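Local coordinates for protein translation elongation factor 1A (PDB 3WND) that probably serves as a translation elongation factor of the SelB/EF-Tu/aIF2 gamma type, binding cysteinyl-tRNA(Cys) in its GTP-bound form, at residues D123-M127 / H128-E132; H68-P71 / K72-S76; N175-A178 / E179-A183; K294-E297 / P298-L302; K260-A264 / K265-R269. All blocks are in the same frame, centred on the assembly; numbering follows the deposited sequence. Where two conformers were deposited one is given.

Contact 1 of 5, residues D123-M127 / H128-E132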
loop_
_atom_site.group_PDB
_atom_site.type_symbol
_atom_site.label_atom_id
_atom_site.label_comp_id
_atom_site.label_asym_id
_atom_site.label_seq_id
_atom_site.Cartn_x
_atom_site.Cartn_y
_atom_site.Cartn_z
ATOM N N ASP A 123 14.186 -20.755 12.617
ATOM C CA ASP A 123 14.710 -21.566 13.747
ATOM C C ASP A 123 13.693 -22.645 14.217
ATOM O O ASP A 123 14.073 -23.599 14.911
ATOM C CB ASP A 123 15.102 -20.638 14.910
ATOM C CG ASP A 123 13.937 -19.833 15.430
ATOM O OD1 ASP A 123 13.244 -19.114 14.635
ATOM O OD2 ASP A 123 13.726 -19.891 16.655
ATOM N N SER A 124 12.425 -22.505 13.828
ATOM C CA SER A 124 11.429 -23.499 14.160
ATOM C C SER A 124 11.246 -24.630 13.169
ATOM O O SER A 124 10.387 -25.465 13.369
ATOM C CB SER A 124 10.063 -22.794 14.432
ATOM O OG SER A 124 9.482 -22.377 13.204
ATOM N N THR A 125 12.079 -24.688 12.132
ATOM C CA THR A 125 11.886 -25.611 11.038
ATOM C C THR A 125 13.226 -26.116 10.601
ATOM O O THR A 125 14.204 -25.945 11.339
ATOM C CB THR A 125 11.073 -24.965 9.910
ATOM O OG1 THR A 125 10.763 -25.956 8.936
ATOM C CG2 THR A 125 11.777 -23.806 9.270
ATOM N N HIS A 126 13.293 -26.823 9.466
ATOM C CA HIS A 126 14.506 -27.452 9.001
ATOM C C HIS A 126 14.633 -27.179 7.565
ATOM O O HIS A 126 13.632 -26.987 6.835
ATOM C CB HIS A 126 14.478 -29.004 9.198
ATOM C CG HIS A 126 14.157 -29.497 10.638
ATOM N ND1 HIS A 126 15.074 -29.511 11.636
ATOM C CD2 HIS A 126 13.007 -30.052 11.155
ATOM C CE1 HIS A 126 14.537 -30.034 12.772
ATOM N NE2 HIS A 126 13.254 -30.366 12.492
ATOM N N MET A 127 15.906 -27.197 7.077
ATOM C CA MET A 127 16.213 -26.967 5.679
ATOM C C MET A 127 15.317 -27.735 4.727
ATOM O O MET A 127 14.813 -27.182 3.713
ATOM C CB MET A 127 17.709 -27.232 5.323
ATOM C CG MET A 127 18.153 -26.605 3.976
ATOM S SD MET A 127 17.764 -24.819 3.708
ATOM C CE MET A 127 18.473 -24.120 5.197
ATOM N N HIS A 128 15.116 -29.034 4.996
ATOM C CA HIS A 128 14.394 -29.803 4.036
ATOM C C HIS A 128 12.933 -29.414 3.990
ATOM O O HIS A 128 12.341 -29.516 2.932
ATOM C CB HIS A 128 14.562 -31.326 4.223
ATOM C CG HIS A 128 15.926 -31.807 3.855
ATOM N ND1 HIS A 128 16.505 -32.871 4.487
ATOM C CD2 HIS A 128 16.873 -31.289 2.952
ATOM C CE1 HIS A 128 17.783 -33.028 4.004
ATOM N NE2 HIS A 128 18.002 -32.071 3.057
ATOM N N ALA A 129 12.358 -28.995 5.155
ATOM C CA ALA A 129 10.992 -28.456 5.155
ATOM C C ALA A 129 10.919 -27.097 4.407
ATOM O O ALA A 129 9.924 -26.791 3.705
ATOM C CB ALA A 129 10.495 -28.327 6.578
ATOM N N ILE A 130 11.935 -26.273 4.598
ATOM C CA ILE A 130 11.959 -24.952 3.960
ATOM C C ILE A 130 12.064 -25.149 2.463
ATOM O O ILE A 130 11.385 -24.446 1.703
ATOM C CB ILE A 130 13.198 -24.119 4.471
ATOM C CG1 ILE A 130 13.026 -23.785 5.962
ATOM C CG2 ILE A 130 13.421 -22.843 3.664
ATOM C CD1 ILE A 130 14.331 -23.408 6.683
ATOM N N ASP A 131 12.907 -26.134 2.026
ATOM C CA ASP A 131 12.978 -26.372 0.581
ATOM C C ASP A 131 11.627 -26.852 0.015
ATOM O O ASP A 131 11.198 -26.400 -1.073
ATOM C CB ASP A 131 14.155 -27.284 0.190
ATOM C CG ASP A 131 15.453 -26.660 0.592
ATOM O OD1 ASP A 131 15.447 -25.403 0.779
ATOM O OD2 ASP A 131 16.433 -27.392 0.823
ATOM N N GLU A 132 10.896 -27.668 0.800
ATOM C CA GLU A 132 9.582 -28.110 0.357
ATOM C C GLU A 132 8.582 -26.972 0.308
ATOM O O GLU A 132 7.743 -26.893 -0.625
ATOM C CB GLU A 132 9.019 -29.261 1.200
ATOM C CG GLU A 132 9.685 -30.587 0.872
ATOM C CD GLU A 132 9.241 -31.773 1.776
ATOM O OE1 GLU A 132 8.168 -31.657 2.486
ATOM O OE2 GLU A 132 9.949 -32.864 1.759
#

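Contact 2 of 5, residues H68-P71 / K72-S76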
loop_
_atom_site.group_PDB
_atom_site.type_symbol
_atom_site.label_atom_id
_atom_site.label_comp_id
_atom_site.label_asym_id
_atom_site.label_seq_id
_atom_site.Cartn_x
_atom_site.Cartn_y
_atom_site.Cartn_z
ATOM N N HIS A 68 -0.663 -4.235 10.951
ATOM C CA HIS A 68 -0.947 -5.086 12.116
ATOM C C HIS A 68 -2.376 -5.378 12.381
ATOM O O HIS A 68 -2.645 -6.274 13.186
ATOM C CB HIS A 68 -0.230 -4.548 13.389
ATOM C CG HIS A 68 -0.806 -3.236 13.877
ATOM N ND1 HIS A 68 -0.218 -1.992 13.629
ATOM C CD2 HIS A 68 -2.029 -2.972 14.419
ATOM C CE1 HIS A 68 -0.985 -1.039 14.116
ATOM N NE2 HIS A 68 -2.088 -1.607 14.632
ATOM N N SER A 69 -3.298 -4.627 11.740
ATOM C CA SER A 69 -4.730 -4.844 11.887
ATOM C C SER A 69 -5.323 -5.747 10.821
ATOM O O SER A 69 -6.479 -5.964 10.806
ATOM C CB SER A 69 -5.581 -3.528 12.057
ATOM O OG SER A 69 -4.995 -2.742 13.031
ATOM N N TYR A 70 -4.475 -6.302 9.971
ATOM C CA TYR A 70 -4.881 -7.382 9.046
ATOM C C TYR A 70 -4.424 -8.670 9.750
ATOM O O TYR A 70 -3.281 -8.721 10.248
ATOM C CB TYR A 70 -4.162 -7.142 7.694
ATOM C CG TYR A 70 -4.417 -8.280 6.758
ATOM C CD1 TYR A 70 -5.621 -8.327 5.989
ATOM C CD2 TYR A 70 -3.574 -9.402 6.788
ATOM C CE1 TYR A 70 -5.912 -9.434 5.220
ATOM C CE2 TYR A 70 -3.889 -10.553 6.016
ATOM C CZ TYR A 70 -5.012 -10.540 5.218
ATOM O OH TYR A 70 -5.347 -11.620 4.475
ATOM N N PRO A 71 -5.248 -9.748 9.715
ATOM C CA PRO A 71 -6.388 -9.925 8.832
ATOM C C PRO A 71 -7.747 -9.427 9.334
ATOM O O PRO A 71 -8.748 -9.580 8.643
ATOM C CB PRO A 71 -6.399 -11.436 8.627
ATOM C CG PRO A 71 -5.919 -11.990 9.858
ATOM C CD PRO A 71 -4.816 -11.061 10.254
ATOM N N LYS A 72 -7.798 -8.835 10.527
ATOM C CA LYS A 72 -9.112 -8.334 11.014
ATOM C C LYS A 72 -9.753 -7.372 10.024
ATOM O O LYS A 72 -10.943 -7.526 9.710
ATOM C CB LYS A 72 -8.943 -7.636 12.361
ATOM C CG LYS A 72 -10.225 -6.992 12.923
ATOM C CD LYS A 72 -9.887 -6.152 14.174
ATOM C CE LYS A 72 -9.617 -4.652 13.893
ATOM N NZ LYS A 72 -8.425 -4.041 14.572
ATOM N N THR A 73 -8.999 -6.383 9.543
ATOM C CA THR A 73 -9.536 -5.446 8.553
ATOM C C THR A 73 -8.677 -5.522 7.249
ATOM O O THR A 73 -7.439 -5.720 7.271
ATOM C CB THR A 73 -9.509 -3.963 8.992
ATOM O OG1 THR A 73 -8.131 -3.469 9.001
ATOM C CG2 THR A 73 -10.136 -3.784 10.321
ATOM N N LEU A 74 -9.342 -5.271 6.130
ATOM C CA LEU A 74 -8.642 -5.037 4.863
ATOM C C LEU A 74 -7.995 -3.714 4.741
ATOM O O LEU A 74 -6.943 -3.573 4.111
ATOM C CB LEU A 74 -9.616 -5.220 3.686
ATOM C CG LEU A 74 -10.247 -6.634 3.613
ATOM C CD1 LEU A 74 -11.144 -6.760 2.373
ATOM C CD2 LEU A 74 -9.289 -7.818 3.716
ATOM N N LYS A 75 -8.639 -2.671 5.264
ATOM C CA LYS A 75 -8.078 -1.308 5.178
ATOM C C LYS A 75 -6.616 -1.265 5.664
ATOM O O LYS A 75 -5.767 -0.557 5.081
ATOM C CB LYS A 75 -9.013 -0.359 5.992
ATOM C CG LYS A 75 -8.429 1.011 6.370
ATOM C CD LYS A 75 -9.421 1.815 7.212
ATOM C CE LYS A 75 -8.893 3.269 7.476
ATOM N NZ LYS A 75 -9.905 4.241 8.033
ATOM N N SER A 76 -6.295 -2.048 6.728
ATOM C CA SER A 76 -4.919 -2.015 7.225
ATOM C C SER A 76 -3.980 -2.500 6.116
ATOM O O SER A 76 -2.939 -1.861 5.826
ATOM C CB SER A 76 -4.825 -2.898 8.480
ATOM O OG SER A 76 -3.413 -2.995 8.959
#

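Contact 3 of 5, residues N175-A178 / E179-A183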
loop_
_atom_site.group_PDB
_atom_site.type_symbol
_atom_site.label_atom_id
_atom_site.label_comp_id
_atom_site.label_asym_id
_atom_site.label_seq_id
_atom_site.Cartn_x
_atom_site.Cartn_y
_atom_site.Cartn_z
ATOM N N ASN A 175 17.256 -3.574 -0.453
ATOM C CA ASN A 175 18.013 -2.456 -1.067
ATOM C C ASN A 175 18.172 -2.610 -2.597
ATOM O O ASN A 175 18.149 -1.593 -3.293
ATOM C CB ASN A 175 19.408 -2.338 -0.397
ATOM C CG ASN A 175 19.310 -1.497 0.915
ATOM O OD1 ASN A 175 19.147 -0.238 0.883
ATOM N ND2 ASN A 175 19.424 -2.149 2.055
ATOM N N GLU A 176 18.407 -3.835 -3.102
ATOM C CA GLU A 176 18.460 -4.059 -4.548
ATOM C C GLU A 176 17.138 -3.627 -5.210
ATOM O O GLU A 176 17.165 -2.910 -6.248
ATOM C CB GLU A 176 18.771 -5.523 -4.930
ATOM C CG GLU A 176 20.165 -5.935 -4.622
ATOM C CD GLU A 176 20.325 -7.458 -4.841
ATOM O OE1 GLU A 176 19.289 -8.164 -5.159
ATOM O OE2 GLU A 176 21.474 -7.942 -4.674
ATOM N N VAL A 177 16.011 -4.060 -4.667
ATOM C CA VAL A 177 14.704 -3.722 -5.246
ATOM C C VAL A 177 14.514 -2.224 -5.108
ATOM O O VAL A 177 13.983 -1.531 -6.038
ATOM C CB VAL A 177 13.533 -4.531 -4.572
ATOM C CG1 VAL A 177 12.221 -4.133 -5.162
ATOM C CG2 VAL A 177 13.653 -6.064 -4.790
ATOM N N ALA A 178 14.911 -1.673 -3.949
ATOM C CA ALA A 178 14.757 -0.239 -3.776
ATOM C C ALA A 178 15.462 0.568 -4.874
ATOM O O ALA A 178 14.964 1.641 -5.261
ATOM C CB ALA A 178 15.209 0.214 -2.419
ATOM N N GLU A 179 16.574 0.058 -5.406
ATOM C CA GLU A 179 17.375 0.856 -6.354
ATOM C C GLU A 179 16.557 0.929 -7.640
ATOM O O GLU A 179 16.515 1.959 -8.300
ATOM C CB GLU A 179 18.761 0.175 -6.562
ATOM C CG GLU A 179 19.760 0.897 -7.484
ATOM C CD GLU A 179 21.201 0.495 -7.097
ATOM O OE1 GLU A 179 21.427 -0.711 -6.979
ATOM O OE2 GLU A 179 22.085 1.349 -6.917
ATOM N N LYS A 180 15.866 -0.164 -7.980
ATOM C CA LYS A 180 15.061 -0.243 -9.206
ATOM C C LYS A 180 13.879 0.672 -9.062
ATOM O O LYS A 180 13.554 1.443 -9.982
ATOM C CB LYS A 180 14.603 -1.679 -9.488
ATOM C CG LYS A 180 15.728 -2.625 -9.858
ATOM C CD LYS A 180 15.586 -4.115 -9.485
ATOM C CE LYS A 180 14.439 -4.925 -10.137
ATOM N NZ LYS A 180 13.946 -6.074 -9.256
ATOM N N ILE A 181 13.283 0.693 -7.876
ATOM C CA ILE A 181 12.129 1.564 -7.641
ATOM C C ILE A 181 12.505 3.048 -7.635
ATOM O O ILE A 181 11.743 3.875 -8.091
ATOM C CB ILE A 181 11.425 1.195 -6.324
ATOM C CG1 ILE A 181 10.767 -0.198 -6.509
ATOM C CG2 ILE A 181 10.493 2.279 -5.862
ATOM C CD1 ILE A 181 10.517 -0.805 -5.178
ATOM N N GLU A 182 13.709 3.360 -7.195
ATOM C CA GLU A 182 14.142 4.743 -7.222
ATOM C C GLU A 182 14.164 5.247 -8.722
ATOM O O GLU A 182 13.761 6.382 -8.970
ATOM C CB GLU A 182 15.512 4.938 -6.563
ATOM C CG GLU A 182 15.342 4.953 -5.026
ATOM C CD GLU A 182 16.653 4.557 -4.321
ATOM O OE1 GLU A 182 17.726 4.317 -5.009
ATOM O OE2 GLU A 182 16.581 4.470 -3.063
ATOM N N ALA A 183 14.568 4.406 -9.667
ATOM C CA ALA A 183 14.578 4.831 -11.058
ATOM C C ALA A 183 13.171 4.962 -11.590
ATOM O O ALA A 183 12.845 5.932 -12.289
ATOM C CB ALA A 183 15.338 3.849 -11.919
#

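Contact 4 of 5, residues K294-E297 / P298-L302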
loop_
_atom_site.group_PDB
_atom_site.type_symbol
_atom_site.label_atom_id
_atom_site.label_comp_id
_atom_site.label_asym_id
_atom_site.label_seq_id
_atom_site.Cartn_x
_atom_site.Cartn_y
_atom_site.Cartn_z
ATOM N N LYS A 294 -17.252 -14.940 -5.339
ATOM C CA LYS A 294 -18.690 -15.302 -5.665
ATOM C C LYS A 294 -19.112 -14.474 -6.838
ATOM O O LYS A 294 -18.643 -13.320 -6.972
ATOM C CB LYS A 294 -19.611 -14.901 -4.434
ATOM C CG LYS A 294 -19.901 -15.899 -3.325
ATOM C CD LYS A 294 -20.638 -17.174 -3.732
ATOM C CE LYS A 294 -21.823 -17.578 -2.842
ATOM N NZ LYS A 294 -21.968 -19.092 -2.551
ATOM N N LYS A 295 -19.996 -15.000 -7.677
ATOM C CA LYS A 295 -20.535 -14.177 -8.741
ATOM C C LYS A 295 -21.140 -12.893 -8.159
ATOM O O LYS A 295 -21.757 -12.890 -7.079
ATOM C CB LYS A 295 -21.608 -14.955 -9.557
ATOM C CG LYS A 295 -22.907 -15.218 -8.835
ATOM C CD LYS A 295 -23.789 -16.285 -9.604
ATOM C CE LYS A 295 -25.228 -15.871 -9.565
ATOM N NZ LYS A 295 -26.187 -16.992 -9.789
ATOM N N ILE A 296 -20.916 -11.801 -8.881
ATOM C CA ILE A 296 -21.411 -10.475 -8.491
ATOM C C ILE A 296 -22.776 -10.249 -9.120
ATOM O O ILE A 296 -22.960 -10.562 -10.314
ATOM C CB ILE A 296 -20.411 -9.362 -8.947
ATOM C CG1 ILE A 296 -19.065 -9.639 -8.261
ATOM C CG2 ILE A 296 -20.943 -7.957 -8.557
ATOM C CD1 ILE A 296 -18.034 -8.601 -8.630
ATOM N N GLU A 297 -23.721 -9.703 -8.325
ATOM C CA GLU A 297 -25.108 -9.579 -8.776
ATOM C C GLU A 297 -25.526 -8.154 -8.524
ATOM O O GLU A 297 -24.978 -7.504 -7.612
ATOM C CB GLU A 297 -26.047 -10.518 -8.004
ATOM C CG GLU A 297 -25.861 -11.946 -8.499
ATOM C CD GLU A 297 -26.723 -12.975 -7.799
ATOM O OE1 GLU A 297 -27.662 -13.461 -8.432
ATOM O OE2 GLU A 297 -26.449 -13.281 -6.634
ATOM N N PRO A 298 -26.478 -7.649 -9.349
ATOM C CA PRO A 298 -27.053 -6.298 -9.096
ATOM C C PRO A 298 -27.640 -6.263 -7.730
ATOM O O PRO A 298 -28.078 -7.320 -7.190
ATOM C CB PRO A 298 -28.160 -6.094 -10.184
ATOM C CG PRO A 298 -28.048 -7.259 -11.081
ATOM C CD PRO A 298 -27.059 -8.307 -10.531
ATOM N N ALA A 299 -27.651 -5.031 -7.196
ATOM C CA ALA A 299 -28.173 -4.651 -5.891
ATOM C C ALA A 299 -27.427 -5.233 -4.719
ATOM O O ALA A 299 -27.857 -5.047 -3.571
ATOM C CB ALA A 299 -29.651 -4.959 -5.793
ATOM N N SER A 300 -26.338 -5.920 -4.981
ATOM C CA SER A 300 -25.506 -6.429 -3.886
ATOM C C SER A 300 -24.455 -5.412 -3.395
ATOM O O SER A 300 -24.180 -4.358 -4.069
ATOM C CB SER A 300 -24.764 -7.689 -4.309
ATOM O OG SER A 300 -23.682 -7.322 -5.185
ATOM N N VAL A 301 -23.849 -5.768 -2.257
ATOM C CA VAL A 301 -22.968 -4.911 -1.438
ATOM C C VAL A 301 -21.502 -5.270 -1.615
ATOM O O VAL A 301 -21.098 -6.465 -1.514
ATOM C CB VAL A 301 -23.364 -4.979 0.055
ATOM C CG1 VAL A 301 -22.462 -4.085 0.883
ATOM C CG2 VAL A 301 -24.855 -4.585 0.233
ATOM N N LEU A 302 -20.686 -4.262 -1.892
ATOM C CA LEU A 302 -19.222 -4.531 -2.010
ATOM C C LEU A 302 -18.516 -3.470 -1.176
ATOM O O LEU A 302 -19.190 -2.542 -0.659
ATOM C CB LEU A 302 -18.723 -4.560 -3.464
ATOM C CG LEU A 302 -19.216 -5.716 -4.336
ATOM C CD1 LEU A 302 -18.918 -5.418 -5.799
ATOM C CD2 LEU A 302 -18.697 -7.100 -3.925
#

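Contact 5 of 5, residues K260-A264 / K265-R269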
loop_
_atom_site.group_PDB
_atom_site.type_symbol
_atom_site.label_atom_id
_atom_site.label_comp_id
_atom_site.label_asym_id
_atom_site.label_seq_id
_atom_site.Cartn_x
_atom_site.Cartn_y
_atom_site.Cartn_z
ATOM N N LYS A 260 -1.341 25.219 5.396
ATOM C CA LYS A 260 -2.168 26.436 5.648
ATOM C C LYS A 260 -3.538 26.353 4.928
ATOM O O LYS A 260 -3.665 25.840 3.750
ATOM C CB LYS A 260 -1.408 27.749 5.230
ATOM C CG LYS A 260 -2.071 29.057 5.778
ATOM C CD LYS A 260 -1.497 30.375 5.227
ATOM C CE LYS A 260 0.009 30.490 5.391
ATOM N NZ LYS A 260 0.512 31.710 4.683
ATOM N N ASN A 261 -4.567 26.824 5.635
ATOM C CA ASN A 261 -5.926 26.989 5.127
ATOM C C ASN A 261 -6.790 25.766 5.282
ATOM O O ASN A 261 -7.885 25.650 4.672
ATOM C CB ASN A 261 -5.976 27.558 3.684
ATOM C CG ASN A 261 -7.281 28.256 3.390
ATOM O OD1 ASN A 261 -7.784 29.060 4.192
ATOM N ND2 ASN A 261 -7.817 27.992 2.202
ATOM N N VAL A 262 -6.308 24.804 6.064
ATOM C CA VAL A 262 -7.179 23.620 6.317
ATOM C C VAL A 262 -6.943 23.078 7.733
ATOM O O VAL A 262 -5.825 23.169 8.288
ATOM C CB VAL A 262 -7.021 22.550 5.209
ATOM C CG1 VAL A 262 -5.600 21.939 5.251
ATOM C CG2 VAL A 262 -8.035 21.433 5.354
ATOM N N GLN A 263 -7.993 22.572 8.356
ATOM C CA GLN A 263 -7.875 22.095 9.732
ATOM C C GLN A 263 -7.760 20.540 9.709
ATOM O O GLN A 263 -8.370 19.844 8.874
ATOM C CB GLN A 263 -9.118 22.514 10.537
ATOM C CG GLN A 263 -9.254 24.027 10.805
ATOM C CD GLN A 263 -10.566 24.319 11.519
ATOM O OE1 GLN A 263 -11.544 24.742 10.892
ATOM N NE2 GLN A 263 -10.628 23.990 12.766
ATOM N N ALA A 264 -6.900 19.998 10.568
ATOM C CA ALA A 264 -6.680 18.521 10.601
ATOM C C ALA A 264 -8.033 17.811 10.828
ATOM O O ALA A 264 -8.313 16.784 10.265
ATOM C CB ALA A 264 -5.699 18.143 11.667
ATOM N N LYS A 265 -8.923 18.427 11.617
ATOM C CA LYS A 265 -10.218 17.741 11.873
ATOM C C LYS A 265 -11.049 17.517 10.549
ATOM O O LYS A 265 -11.990 16.722 10.482
ATOM C CB LYS A 265 -11.098 18.581 12.861
ATOM C CG LYS A 265 -11.616 19.892 12.249
ATOM C CD LYS A 265 -12.613 20.625 13.149
ATOM C CE LYS A 265 -13.096 21.844 12.389
ATOM N NZ LYS A 265 -14.280 21.544 11.544
ATOM N N ASP A 266 -10.754 18.244 9.498
ATOM C CA ASP A 266 -11.490 18.092 8.229
ATOM C C ASP A 266 -10.750 17.208 7.206
ATOM O O ASP A 266 -11.205 17.064 6.046
ATOM C CB ASP A 266 -11.694 19.452 7.621
ATOM C CG ASP A 266 -12.569 20.311 8.478
ATOM O OD1 ASP A 266 -13.585 19.770 9.061
ATOM O OD2 ASP A 266 -12.243 21.527 8.577
ATOM N N ILE A 267 -9.646 16.593 7.631
ATOM C CA ILE A 267 -8.862 15.713 6.741
ATOM C C ILE A 267 -8.977 14.288 7.244
ATOM O O ILE A 267 -8.756 14.053 8.442
ATOM C CB ILE A 267 -7.365 16.163 6.693
ATOM C CG1 ILE A 267 -7.344 17.661 6.246
ATOM C CG2 ILE A 267 -6.587 15.243 5.786
ATOM C CD1 ILE A 267 -5.892 18.178 6.020
ATOM N N GLU A 268 -9.149 13.344 6.308
ATOM C CA GLU A 268 -9.091 11.894 6.652
ATOM C C GLU A 268 -7.998 11.184 5.811
ATOM O O GLU A 268 -7.554 11.701 4.729
ATOM C CB GLU A 268 -10.500 11.274 6.331
ATOM C CG GLU A 268 -11.665 11.852 7.143
ATOM C CD GLU A 268 -11.522 11.684 8.694
ATOM O OE1 GLU A 268 -10.903 10.682 9.186
ATOM O OE2 GLU A 268 -12.093 12.474 9.417
ATOM N N ARG A 269 -7.505 10.052 6.329
ATOM C CA ARG A 269 -6.731 9.197 5.468
ATOM C C ARG A 269 -7.446 8.991 4.098
ATOM O O ARG A 269 -8.646 8.710 4.059
ATOM C CB ARG A 269 -6.528 7.816 6.118
ATOM C CG ARG A 269 -5.826 6.809 5.186
ATOM C CD ARG A 269 -5.678 5.441 5.822
ATOM N NE ARG A 269 -4.851 5.628 6.994
ATOM C CZ ARG A 269 -4.644 4.644 7.873
ATOM N NH1 ARG A 269 -5.061 3.399 7.591
ATOM N NH2 ARG A 269 -3.925 4.892 8.938
HETATM O O HOH W 1 -10.650 22.821 7.146
#

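Contact 1 of 5, residues D123-M127 / H128-E132
T125 and I130 meet because of their first torsions. T125 turns OG1 opposite its own N (chi1 -173°), which places CG2 between N and the carbonyl carbon. I130 sends CG1 opposite its carbonyl carbon (chi1 -67°), back toward the start of the helix. The motif is a helix N-terminus: H126 is the N-cap of helix 127-140, and T125 stands just before it. T125 CG2 packs on I130 CG1 at 3.5 Å and also touches I130 CD1, the two side chains crossing at a slant. The other branch of the threonine faces a different residue, with OG1 3.4 Å from A129 CB.

Two backbone bonds open the helix. I130 N gives to H126 O at 2.9 Å, and D131 N gives to M127 O at 2.8 Å. I130 CG1 also lies against H126 O.

The contact joins the loop after strand 115-119 to the first turn of helix 127-140, at the surface of the G domain. D123, in this loop, is a GDP-binding residue, consistent with the NKxD-type position of G domains. Its OD2 is held by N157 ND2, and S124 OG bonds to R121 O. T125 also touches P93.

On the outer side M127, bent at chi2 and chi3, passes D131 at a slant. Its CG is 3.7 Å from D131 OD2, and its SD is 3.8 Å from D131 OD1.

Contact 2 of 5, residues H68-P71 / K72-S76
Y70 runs along the backbone of T73 and ends near L74. Its CB is 3.6 Å from T73 O. CG lies opposite the backbone N (chi1 174°), which carries the ring past T73 O. At the ring, CD1 comes closer to the same oxygen, 3.4 Å away, with the carbonyl at the ring edge near its plane. Further out, CE1 meets L74 CD2 at 4.0 Å, again at the edge. The tip, OH, leaves the turn and bonds to E102 OE1. One ring face is taken by P71: its CB lies 3.6 Å above the plane, over the ring centre. The peptide bond before P71 is cis, which folds the proline back onto the ring.

T73 O is buried and has no hydrogen-bond partner in the model, though Y70 CA makes a CA-H...O contact to it.

The chain turns back here through T73 N, which gives to S69 O at 2.8 Å. T73 OG1 then accepts from S76 N at 3.2 Å and caps helix 74-83. S69 OG and S76 OG both bond to D49 O.

H68 and P71 lie beside T35 and R34 of the GDP site. The arrangement is a capped helix start after a cis-proline turn, at a position consistent with switch II of a G domain.

Contact 3 of 5, residues N175-A178 / E179-A183
A178 O accepts from E182 N at 2.9 Å. With CG opposite its own carbonyl carbon (chi1 -79°), the E182 chain passes the same acceptor, its CG 3.3 Å from A178 O. One residue earlier, V177 O takes I181 N at 3.0 Å. E179 N is shared. It gives to E176 O at 3.1 Å, and more weakly to N175 O. The bond from K180 N to E176 O is long and weak at 3.5 Å. The turn at E176 thus has partly i+3 character within helix 167-187, the last helix of the G domain before the domain II strands begin.

Its inner face is apolar. V177 CG1 meets I181 CD1 at 3.7 Å, and both residues pack on I86 of strand 86-91.

Some polar ends are paired along the helix, others across to R60 and M21. In the first group, E176 OE1 pairs with R173 NH1, and N175 ND2 gives to K171 O. In the second, N175 OD1 accepts from R60 NH1, while E182 OE2 forms a salt bridge with R60 NE and accepts from M21 N. A leucine in place of E182 would probably leave R60 NE without its charged mate and M21 N without this acceptor.

Contact 4 of 5, residues K294-E297 / P298-L302
S300 points its CB toward E297, and its hydroxyl reaches the E297 carbonyl from within the carbonyl plane. The torsion sets this up: OG stands between the backbone N and the carbonyl carbon (chi1 75°), which brings it round to the E297 carbonyl. S300 OG gives to E297 O at 2.8 Å, with a C=O...OG angle of 152°. S300 N gives to the same oxygen, but weakly, at 3.4 Å.

The backbone forms a type II beta turn from E297 to S300. P298 and A299 take its two corners, and A299 has a positive phi of 66°. The E297 side chain leads away from the turn.

Beyond the turn, I296 and L302 approach each other. I296 CG2 comes to 4.3 Å from L302 CD1 and 4.4 Å from S300 OG. V315 of strand 309-320 touches I296, S300 and L302. P298 packs on I318 of the same strand. The turn leads into strand 301-306, which pairs antiparallel with 309-320 in the C-terminal beta domain.

E297 N is buried without a partner in the model. E297 O, in contrast, is gripped by two donors of one residue. The hydroxyl bond is the shorter, which suggests that the serine side chain does more than the weak backbone bond to close the turn.

Contact 5 of 5, residues K260-A264 / K265-R269
The Q263 amide and the D266 carboxylate run alongside one another in the same direction, but their planes are 81° apart. K265 runs alongside Q263. Its CE sits above the amide plane, off to one side, 3.3 Å from Q263 NE2 and a little further from OE1. At the carboxylate, D266 OD1 receives K265 NZ on its syn side at 3.1 Å, 22° out of the plane. This is a salt bridge between adjacent residues, and the lysine reaches it by bending at chi4. The other oxygen, D266 OD2, accepts from a water at 2.5 Å. That water in turn accepts from Q263 N at 2.9 Å, so it links the side chain to the backbone. A leucine replacing D266 would probably leave K265 NZ without its counter-charge and take from the water on Q263 N its acceptor at the side chain, so that the bridge is lost.

The backbone makes a tight turn here. D266 N gives to Q263 O at 2.9 Å, and I267 N gives to A264 O at 3.0 Å. Both bonds span i to i+3.

The apolar side faces inward. V262 CG1 meets I267 CD1 at 3.8 Å, the side chains crossing at about a right angle. C208 of strand 207-216 touches both.

This is a short 3-10 turn in the loop joining strands 254-260 and 272-274, and its apolar side packs on the beta-barrel of an EF-Tu-like domain II.

Along the chain the order is contact 2, contact 1, contact 3, contact 5, contact 4. The first three belong to the G domain, around its mixed sheet. Contact 5 lies in domain II and contact 4 in the C-terminal beta domain. Contacts 1 and 5 are the furthest apart, their centres about 50 Å from each other on opposite sides of the chain's centre. Contacts 2 and 5 touch: K75 CE is 3.8 Å from R269 NH1, and R269 also forms a salt bridge with D49. P71 O bonds to R362 NH2. Contact 2 thus sits where the G domain meets both beta domains, near GDP-binding residues.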